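Local coordinates for protein geranyltranstransferase (Agrobacterium tumefaciens, PDB 2H8O) that probably catalyses the addition of isopentenyl diphosphate to geranyl diphosphate, giving farnesyl diphosphate, as a trans-prenyltransferase of the polyprenyl synthetase family, at residues A[51-56]-A[106-111]; A[73-78]-A[144-149]; A[199-204]-A[219-224]. One frame throughout, in Å; residues are numbered along the deposited sequence.

Interaction 1 of 3, residues A[51-56]-A[106-111]; sequences EALLGH and AGLHVG
L53 of helix 34-57 sets one of its methyls on the imidazole face of H109 in helix 104-125. Its CD2 lies 3.8 Å from the centroid of the H109 ring and 14° off the ring normal, the geometry of a CH-pi contact. The second methyl leans toward the far rim, with L53 CD1 4.0 Å from H109 NE2. With CG anti to the backbone N (chi1 179°), L53 carries both methyls toward helix 104-125, while the ring is anchored within its own helix by a hydrogen bond from H109 ND1 to the carbonyl of E105. L108 meets the CD2 methyl from another side, roughly at right angles to the ring direction: L53 CD2 is 3.8 Å from L108 CG and 3.7 Å from L108 O. One leucine thus fills the notch between two consecutive residues, without any hydrogen bond between the segments. The other side is loose. A52, G55 and H56 are solvent-exposed, and the H56 side chain comes no nearer than 6.5 Å, from H56 CD2 to H109 NE2. Further along helix 104-125, L53 and L54 both rest on A112, extending the apolar seam. The contact is one helix-to-helix packing of the all-alpha trans-prenyltransferase fold.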
loop_
_atom_site.group_PDB
_atom_site.type_symbol
_atom_site.label_atom_id
_atom_site.label_comp_id
_atom_site.label_asym_id
_atom_site.label_seq_id
_atom_site.Cartn_x
_atom_site.Cartn_y
_atom_site.Cartn_z
ATOM N N GLU A 51 -17.059 7.680 8.700
ATOM C CA GLU A 51 -17.767 7.505 7.436
ATOM C C GLU A 51 -17.938 8.801 6.645
ATOM O O GLU A 51 -17.859 8.789 5.413
ATOM C CB GLU A 51 -19.088 6.782 7.669
ATOM C CG GLU A 51 -18.886 5.333 8.038
ATOM C CD GLU A 51 -20.078 4.677 8.740
ATOM O OE1 GLU A 51 -21.168 5.318 8.873
ATOM O OE2 GLU A 51 -19.907 3.511 9.175
ATOM N N ALA A 52 -18.236 9.913 7.315
ATOM C CA ALA A 52 -18.376 11.187 6.628
ATOM C C ALA A 52 -17.055 11.586 5.946
ATOM O O ALA A 52 -17.034 11.932 4.753
ATOM C CB ALA A 52 -18.857 12.278 7.600
ATOM N N LEU A 53 -15.944 11.440 6.672
ATOM C CA LEU A 53 -14.642 11.769 6.071
ATOM C C LEU A 53 -14.320 10.795 4.933
ATOM O O LEU A 53 -13.881 11.207 3.857
ATOM C CB LEU A 53 -13.547 11.780 7.121
ATOM C CG LEU A 53 -12.147 12.092 6.586
ATOM C CD1 LEU A 53 -12.047 13.467 5.927
ATOM C CD2 LEU A 53 -11.142 12.018 7.719
ATOM N N LEU A 54 -14.557 9.505 5.154
ATOM C CA LEU A 54 -14.373 8.505 4.080
ATOM C C LEU A 54 -15.155 8.855 2.804
ATOM O O LEU A 54 -14.635 8.753 1.697
ATOM C CB LEU A 54 -14.757 7.123 4.588
ATOM C CG LEU A 54 -13.728 6.511 5.536
ATOM C CD1 LEU A 54 -14.354 5.338 6.296
ATOM C CD2 LEU A 54 -12.456 6.081 4.773
ATOM N N GLY A 55 -16.396 9.304 2.956
ATOM C CA GLY A 55 -17.190 9.667 1.790
ATOM C C GLY A 55 -16.546 10.804 1.028
ATOM O O GLY A 55 -16.560 10.843 -0.209
ATOM N N HIS A 56 -16.014 11.751 1.784
ATOM C CA HIS A 56 -15.300 12.878 1.230
ATOM C C HIS A 56 -14.023 12.411 0.516
ATOM O O HIS A 56 -13.770 12.787 -0.630
ATOM C CB HIS A 56 -14.979 13.863 2.349
ATOM C CG HIS A 56 -14.217 15.057 1.897
ATOM N ND1 HIS A 56 -14.772 16.017 1.080
ATOM C CD2 HIS A 56 -12.948 15.455 2.146
ATOM C CE1 HIS A 56 -13.876 16.958 0.842
ATOM N NE2 HIS A 56 -12.765 16.647 1.484
ATOM N N ALA A 106 -6.470 15.099 13.218
ATOM C CA ALA A 106 -5.440 14.130 12.813
ATOM C C ALA A 106 -5.887 12.706 13.163
ATOM O O ALA A 106 -5.749 11.768 12.363
ATOM C CB ALA A 106 -4.125 14.483 13.464
ATOM N N GLY A 107 -6.476 12.551 14.343
ATOM C CA GLY A 107 -7.066 11.267 14.741
ATOM C C GLY A 107 -8.112 10.742 13.772
ATOM O O GLY A 107 -8.124 9.555 13.428
ATOM N N LEU A 108 -8.981 11.640 13.310
ATOM C CA LEU A 108 -10.012 11.275 12.346
ATOM C C LEU A 108 -9.401 10.831 11.005
ATOM O O LEU A 108 -9.827 9.829 10.422
ATOM C CB LEU A 108 -10.973 12.441 12.145
ATOM C CG LEU A 108 -12.217 12.144 11.328
ATOM C CD1 LEU A 108 -13.124 11.158 12.052
ATOM C CD2 LEU A 108 -12.954 13.438 11.003
ATOM N N HIS A 109 -8.397 11.569 10.526
ATOM C CA HIS A 109 -7.742 11.227 9.253
ATOM C C HIS A 109 -7.030 9.894 9.357
ATOM O O HIS A 109 -7.160 9.048 8.472
ATOM C CB HIS A 109 -6.778 12.343 8.836
ATOM C CG HIS A 109 -7.470 13.450 8.121
ATOM N ND1 HIS A 109 -8.394 14.265 8.739
ATOM C CD2 HIS A 109 -7.463 13.810 6.821
ATOM C CE1 HIS A 109 -8.907 15.099 7.853
ATOM N NE2 HIS A 109 -8.358 14.847 6.680
ATOM N N VAL A 110 -6.268 9.699 10.440
ATOM C CA VAL A 110 -5.556 8.409 10.613
ATOM C C VAL A 110 -6.531 7.244 10.797
ATOM O O VAL A 110 -6.315 6.170 10.241
ATOM C CB VAL A 110 -4.537 8.488 11.750
ATOM C CG1 VAL A 110 -3.883 7.138 11.994
ATOM C CG2 VAL A 110 -3.511 9.557 11.406
ATOM N N GLY A 111 -7.625 7.462 11.532
ATOM C CA GLY A 111 -8.674 6.447 11.654
ATOM C C GLY A 111 -9.254 6.081 10.297
ATOM O O GLY A 111 -9.462 4.905 9.995
#

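Interaction 2 of 3, residues A[73-78]-A[144-149]; sequences LLEAMR and RKFDEA
The phenyl ring of F146 is laid with one face on A76, a residue of helix 71-82. A76 CB stands almost exactly above the ring centre, 3.8 Å from the centroid of F146 and only 6° from the ring normal, so this is a CH-pi contact over the face and not at the rim. The far end of the ring continues onto the helix backbone: F146 CZ is 3.6 Å from A76 N, and F146 CE2 is 3.6 Å from A76 CA. E75 meets the same end through the base of its side chain, with E75 CB 4.0 Å from F146 CZ. The carbonyl carbon of E75 approaches the ring obliquely, at 3.7 Å from F146 CZ.

Two features aim the ring. Its CG is anti to the carbonyl carbon (chi1 -61°), and F146 is the first residue to leave helical geometry after helix 142-145, with phi and psi both near -110°. The backbone turns there, and D147 takes the N-cap position of helix 148-167: its side chain caps a backbone N of the helix's first turn, and OD1 is also hydrogen-bonded to T150 OG1. F146 therefore projects from the junction of two helices onto a third, where N72 and H79 also touch it. A76 packs in addition on V142 and T150, one from each of the joined helices.

No hydrogen bond or salt bridge links 73-78 to 144-149. The attraction between them is therefore mainly dispersion, with a CH-pi component from the methyl. Since the alanine brings only one methyl, the ring can come down close enough to touch the peptide backbone itself, and the fit depends on the shapes of the two surfaces instead of on a directional polar bond.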
loop_
_atom_site.group_PDB
_atom_site.type_symbol
_atom_site.label_atom_id
_atom_site.label_comp_id
_atom_site.label_asym_id
_atom_site.label_seq_id
_atom_site.Cartn_x
_atom_site.Cartn_y
_atom_site.Cartn_z
ATOM N N LEU A 73 -14.322 1.752 -10.677
ATOM C CA LEU A 73 -13.382 1.362 -9.618
ATOM C C LEU A 73 -13.678 2.105 -8.312
ATOM O O LEU A 73 -13.658 1.527 -7.225
ATOM C CB LEU A 73 -11.949 1.626 -10.065
ATOM C CG LEU A 73 -10.878 1.250 -9.033
ATOM C CD1 LEU A 73 -11.004 -0.215 -8.626
ATOM C CD2 LEU A 73 -9.484 1.575 -9.597
ATOM N N LEU A 74 -13.955 3.398 -8.410
ATOM C CA LEU A 74 -14.302 4.191 -7.237
ATOM C C LEU A 74 -15.575 3.668 -6.564
ATOM O O LEU A 74 -15.638 3.554 -5.365
ATOM C CB LEU A 74 -14.407 5.669 -7.636
ATOM C CG LEU A 74 -14.475 6.735 -6.559
ATOM C CD1 LEU A 74 -13.292 6.626 -5.635
ATOM C CD2 LEU A 74 -14.568 8.135 -7.196
ATOM N N GLU A 75 -16.592 3.309 -7.344
ATOM C CA GLU A 75 -17.806 2.695 -6.774
ATOM C C GLU A 75 -17.489 1.391 -6.018
ATOM O O GLU A 75 -18.071 1.121 -4.973
ATOM C CB GLU A 75 -18.830 2.441 -7.887
ATOM C CG GLU A 75 -19.493 3.703 -8.403
ATOM C CD GLU A 75 -20.433 3.451 -9.566
ATOM O OE1 GLU A 75 -20.662 2.272 -9.931
ATOM O OE2 GLU A 75 -20.958 4.449 -10.141
ATOM N N ALA A 76 -16.579 0.592 -6.567
ATOM C CA ALA A 76 -16.174 -0.669 -5.943
ATOM C C ALA A 76 -15.477 -0.421 -4.612
ATOM O O ALA A 76 -15.719 -1.139 -3.627
ATOM C CB ALA A 76 -15.279 -1.485 -6.899
ATOM N N MET A 77 -14.607 0.598 -4.586
ATOM C CA MET A 77 -13.941 1.021 -3.351
ATOM C C MET A 77 -14.983 1.445 -2.312
ATOM O O MET A 77 -14.903 1.038 -1.163
ATOM C CB MET A 77 -12.938 2.161 -3.596
ATOM C CG MET A 77 -11.764 1.807 -4.535
ATOM S SD MET A 77 -10.765 3.254 -5.128
ATOM C CE MET A 77 -9.969 3.742 -3.568
ATOM N N ARG A 78 -15.934 2.292 -2.702
ATOM C CA ARG A 78 -16.991 2.709 -1.793
ATOM C C ARG A 78 -17.793 1.521 -1.262
ATOM O O ARG A 78 -18.148 1.481 -0.071
ATOM C CB ARG A 78 -17.929 3.686 -2.472
ATOM C CG ARG A 78 -17.341 5.041 -2.814
ATOM C CD ARG A 78 -18.336 5.841 -3.635
ATOM N NE ARG A 78 -17.757 7.098 -4.098
ATOM C CZ ARG A 78 -18.011 7.673 -5.268
ATOM N NH1 ARG A 78 -17.424 8.823 -5.571
ATOM N NH2 ARG A 78 -18.867 7.124 -6.140
ATOM N N ARG A 144 -18.580 -9.999 -6.408
ATOM C CA ARG A 144 -19.921 -10.410 -6.855
ATOM C C ARG A 144 -20.697 -9.247 -7.464
ATOM O O ARG A 144 -21.310 -9.401 -8.521
ATOM C CB ARG A 144 -20.697 -11.029 -5.694
ATOM C CG ARG A 144 -20.072 -12.311 -5.193
ATOM C CD ARG A 144 -20.463 -13.484 -6.035
ATOM N NE ARG A 144 -21.886 -13.756 -5.864
ATOM C CZ ARG A 144 -22.566 -14.701 -6.507
ATOM N NH1 ARG A 144 -21.959 -15.495 -7.387
ATOM N NH2 ARG A 144 -23.861 -14.850 -6.268
ATOM N N LYS A 145 -20.673 -8.085 -6.821
ATOM C CA LYS A 145 -21.363 -6.900 -7.342
ATOM C C LYS A 145 -20.687 -6.313 -8.599
ATOM O O LYS A 145 -21.360 -5.804 -9.508
ATOM C CB LYS A 145 -21.476 -5.841 -6.238
ATOM C CG LYS A 145 -22.207 -4.574 -6.654
ATOM C CD LYS A 145 -22.556 -3.717 -5.450
ATOM C CE LYS A 145 -23.382 -2.484 -5.870
ATOM N NZ LYS A 145 -24.811 -2.797 -6.166
ATOM N N PHE A 146 -19.360 -6.397 -8.650
ATOM C CA PHE A 146 -18.568 -5.935 -9.787
ATOM C C PHE A 146 -17.999 -7.174 -10.477
ATOM O O PHE A 146 -18.745 -7.935 -11.105
ATOM C CB PHE A 146 -17.500 -4.924 -9.309
ATOM C CG PHE A 146 -18.109 -3.699 -8.680
ATOM C CD1 PHE A 146 -18.376 -2.571 -9.437
ATOM C CD2 PHE A 146 -18.500 -3.714 -7.349
ATOM C CE1 PHE A 146 -18.992 -1.463 -8.867
ATOM C CE2 PHE A 146 -19.111 -2.610 -6.771
ATOM C CZ PHE A 146 -19.351 -1.479 -7.536
ATOM N N ASP A 147 -16.694 -7.380 -10.374
ATOM C CA ASP A 147 -16.060 -8.618 -10.816
ATOM C C ASP A 147 -14.748 -8.797 -10.055
ATOM O O ASP A 147 -14.348 -7.918 -9.275
ATOM C CB ASP A 147 -15.878 -8.677 -12.341
ATOM C CG ASP A 147 -15.019 -7.559 -12.914
ATOM O OD1 ASP A 147 -14.147 -6.986 -12.236
ATOM O OD2 ASP A 147 -15.180 -7.296 -14.118
ATOM N N GLU A 148 -14.085 -9.937 -10.266
ATOM C CA GLU A 148 -12.879 -10.244 -9.486
ATOM C C GLU A 148 -11.758 -9.225 -9.770
ATOM O O GLU A 148 -11.117 -8.756 -8.844
ATOM C CB GLU A 148 -12.384 -11.672 -9.740
ATOM C CG GLU A 148 -13.232 -12.734 -9.073
ATOM C CD GLU A 148 -12.711 -14.135 -9.303
ATOM O OE1 GLU A 148 -11.486 -14.340 -9.273
ATOM O OE2 GLU A 148 -13.548 -15.033 -9.496
ATOM N N ALA A 149 -11.521 -8.880 -11.040
ATOM C CA ALA A 149 -10.508 -7.873 -11.393
ATOM C C ALA A 149 -10.723 -6.538 -10.653
ATOM O O ALA A 149 -9.799 -5.952 -10.076
ATOM C CB ALA A 149 -10.523 -7.629 -12.910
#

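Interaction 3 of 3, residues A[199-204]-A[219-224]; sequences ALDLAA and AMKTGA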
loop_
_atom_site.group_PDB
_atom_site.type_symbol
_atom_site.label_atom_id
_atom_site.label_comp_id
_atom_site.label_asym_id
_atom_site.label_seq_id
_atom_site.Cartn_x
_atom_site.Cartn_y
_atom_site.Cartn_z
ATOM N N ALA A 199 -1.478 -15.268 5.315
ATOM C CA ALA A 199 -0.729 -16.385 4.737
ATOM C C ALA A 199 -0.617 -17.558 5.727
ATOM O O ALA A 199 -0.755 -18.719 5.333
ATOM C CB ALA A 199 0.636 -15.943 4.292
ATOM N N LEU A 200 -0.345 -17.255 6.997
ATOM C CA LEU A 200 -0.224 -18.318 8.002
ATOM C C LEU A 200 -1.569 -18.988 8.240
ATOM O O LEU A 200 -1.638 -20.208 8.472
ATOM C CB LEU A 200 0.373 -17.774 9.305
ATOM C CG LEU A 200 1.860 -17.423 9.221
ATOM C CD1 LEU A 200 2.314 -16.734 10.492
ATOM C CD2 LEU A 200 2.692 -18.665 8.966
ATOM N N ASP A 201 -2.641 -18.216 8.139
ATOM C CA ASP A 201 -3.978 -18.742 8.370
ATOM C C ASP A 201 -4.382 -19.735 7.275
ATOM O O ASP A 201 -4.896 -20.825 7.548
ATOM C CB ASP A 201 -4.973 -17.591 8.489
ATOM C CG ASP A 201 -6.315 -18.029 9.010
ATOM O OD1 ASP A 201 -6.370 -18.811 9.992
ATOM O OD2 ASP A 201 -7.324 -17.589 8.418
ATOM N N LEU A 202 -4.122 -19.368 6.029
ATOM C CA LEU A 202 -4.423 -20.244 4.909
ATOM C C LEU A 202 -3.575 -21.520 4.963
ATOM O O LEU A 202 -4.066 -22.613 4.652
ATOM C CB LEU A 202 -4.203 -19.502 3.589
ATOM C CG LEU A 202 -5.218 -18.408 3.277
ATOM C CD1 LEU A 202 -4.739 -17.568 2.093
ATOM C CD2 LEU A 202 -6.587 -19.005 2.984
ATOM N N ALA A 203 -2.305 -21.386 5.348
ATOM C CA ALA A 203 -1.430 -22.546 5.537
ATOM C C ALA A 203 -1.937 -23.454 6.664
ATOM O O ALA A 203 -1.807 -24.687 6.591
ATOM C CB ALA A 203 -0.018 -22.108 5.824
ATOM N N ALA A 204 -2.516 -22.852 7.701
ATOM C CA ALA A 204 -3.075 -23.615 8.823
ATOM C C ALA A 204 -4.223 -24.541 8.401
ATOM O O ALA A 204 -4.463 -25.562 9.043
ATOM C CB ALA A 204 -3.541 -22.676 9.926
ATOM N N ALA A 219 -2.004 -12.927 16.322
ATOM C CA ALA A 219 -1.365 -11.640 16.597
ATOM C C ALA A 219 -1.136 -10.852 15.318
ATOM O O ALA A 219 -1.217 -9.626 15.322
ATOM C CB ALA A 219 -0.040 -11.839 17.341
ATOM N N MET A 220 -0.875 -11.564 14.218
ATOM C CA MET A 220 -0.621 -10.941 12.921
ATOM C C MET A 220 -1.929 -10.612 12.190
ATOM O O MET A 220 -2.154 -9.461 11.806
ATOM C CB MET A 220 0.292 -11.842 12.060
ATOM C CG MET A 220 1.686 -12.063 12.658
ATOM S SD MET A 220 2.723 -13.332 11.818
ATOM C CE MET A 220 3.162 -12.471 10.291
ATOM N N LYS A 221 -2.777 -11.618 12.033
ATOM C CA LYS A 221 -3.959 -11.513 11.180
ATOM C C LYS A 221 -4.963 -10.499 11.691
ATOM O O LYS A 221 -5.563 -9.737 10.906
ATOM C CB LYS A 221 -4.664 -12.841 11.058
ATOM C CG LYS A 221 -5.781 -12.810 10.019
ATOM C CD LYS A 221 -6.293 -14.224 9.748
ATOM C CE LYS A 221 -7.499 -14.271 8.778
ATOM N NZ LYS A 221 -8.184 -12.988 8.554
ATOM N N THR A 222 -5.168 -10.513 13.006
ATOM C CA THR A 222 -6.120 -9.586 13.616
ATOM C C THR A 222 -5.519 -8.670 14.677
ATOM O O THR A 222 -5.955 -7.539 14.840
ATOM C CB THR A 222 -7.301 -10.342 14.211
ATOM O OG1 THR A 222 -6.842 -11.182 15.274
ATOM C CG2 THR A 222 -7.978 -11.196 13.144
ATOM N N GLY A 223 -4.514 -9.126 15.420
ATOM C CA GLY A 223 -4.001 -8.292 16.494
ATOM C C GLY A 223 -3.285 -7.030 16.033
ATOM O O GLY A 223 -3.371 -5.995 16.685
ATOM N N ALA A 224 -2.538 -7.119 14.929
ATOM C CA ALA A 224 -1.582 -6.065 14.581
ATOM C C ALA A 224 -2.288 -4.729 14.267
ATOM O O ALA A 224 -1.829 -3.682 14.698
ATOM C CB ALA A 224 -0.677 -6.494 13.414
#
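L200 and M220 supply the apolar half of the contact between helices 194-206 and 211-237. The methyl L200 CD1 lies 3.7 Å from M220 SD, and the two side chains meet at a slant. M220 bends at its last torsion (chi3 73°), carrying CE away from the line of the preceding chain. Both residues also face the second subunit, where L200 packs on P70 and M220 on I67 of that chain, so the pair belongs to the dimer interface as well as to the helix pairing. Both helices are part of the all-alpha prenyltransferase fold. K221, T222 and G223 spell the KTG sequence familiar from this family, and the helix widens into a pi-type turn over 219-223.

The polar half pairs D201 with the aliphatic part of K221. D201 OD2 is 3.3 Å from K221 CE, and D201 CB is 3.8 Å from K221 CD. Near its end the lysine is almost eclipsed (chi4 -16°), an unfavourable torsion. K221 NZ points away from the carboxylate, 4.7 Å from D201 OD2: the opposite charges are neighbours, but they form no salt bridge in this conformation.

Overall arrangement
All three contacts are partly buried and lack hydrogen bonds between their segments. Interactions 1 and 2 share a methyl over an aromatic face, imidazole in one and phenyl in the other; interaction 3 has no ring and sets an aspartate beside a lysine's aliphatic part, opposite charges near but not in contact. The chain's centre lies about 21 Å from the centre of interaction 2 but about 14 Å from those of interactions 1 and 3, which lie on opposite sides of the chain's centre. Consecutive helices 34-57 and 71-82 link interactions 1 and 2. Interactions 2 and 3 meet through the dimer: A199 and L202 pack on L73 and A149 of the second subunit; no other chain touches interaction 1.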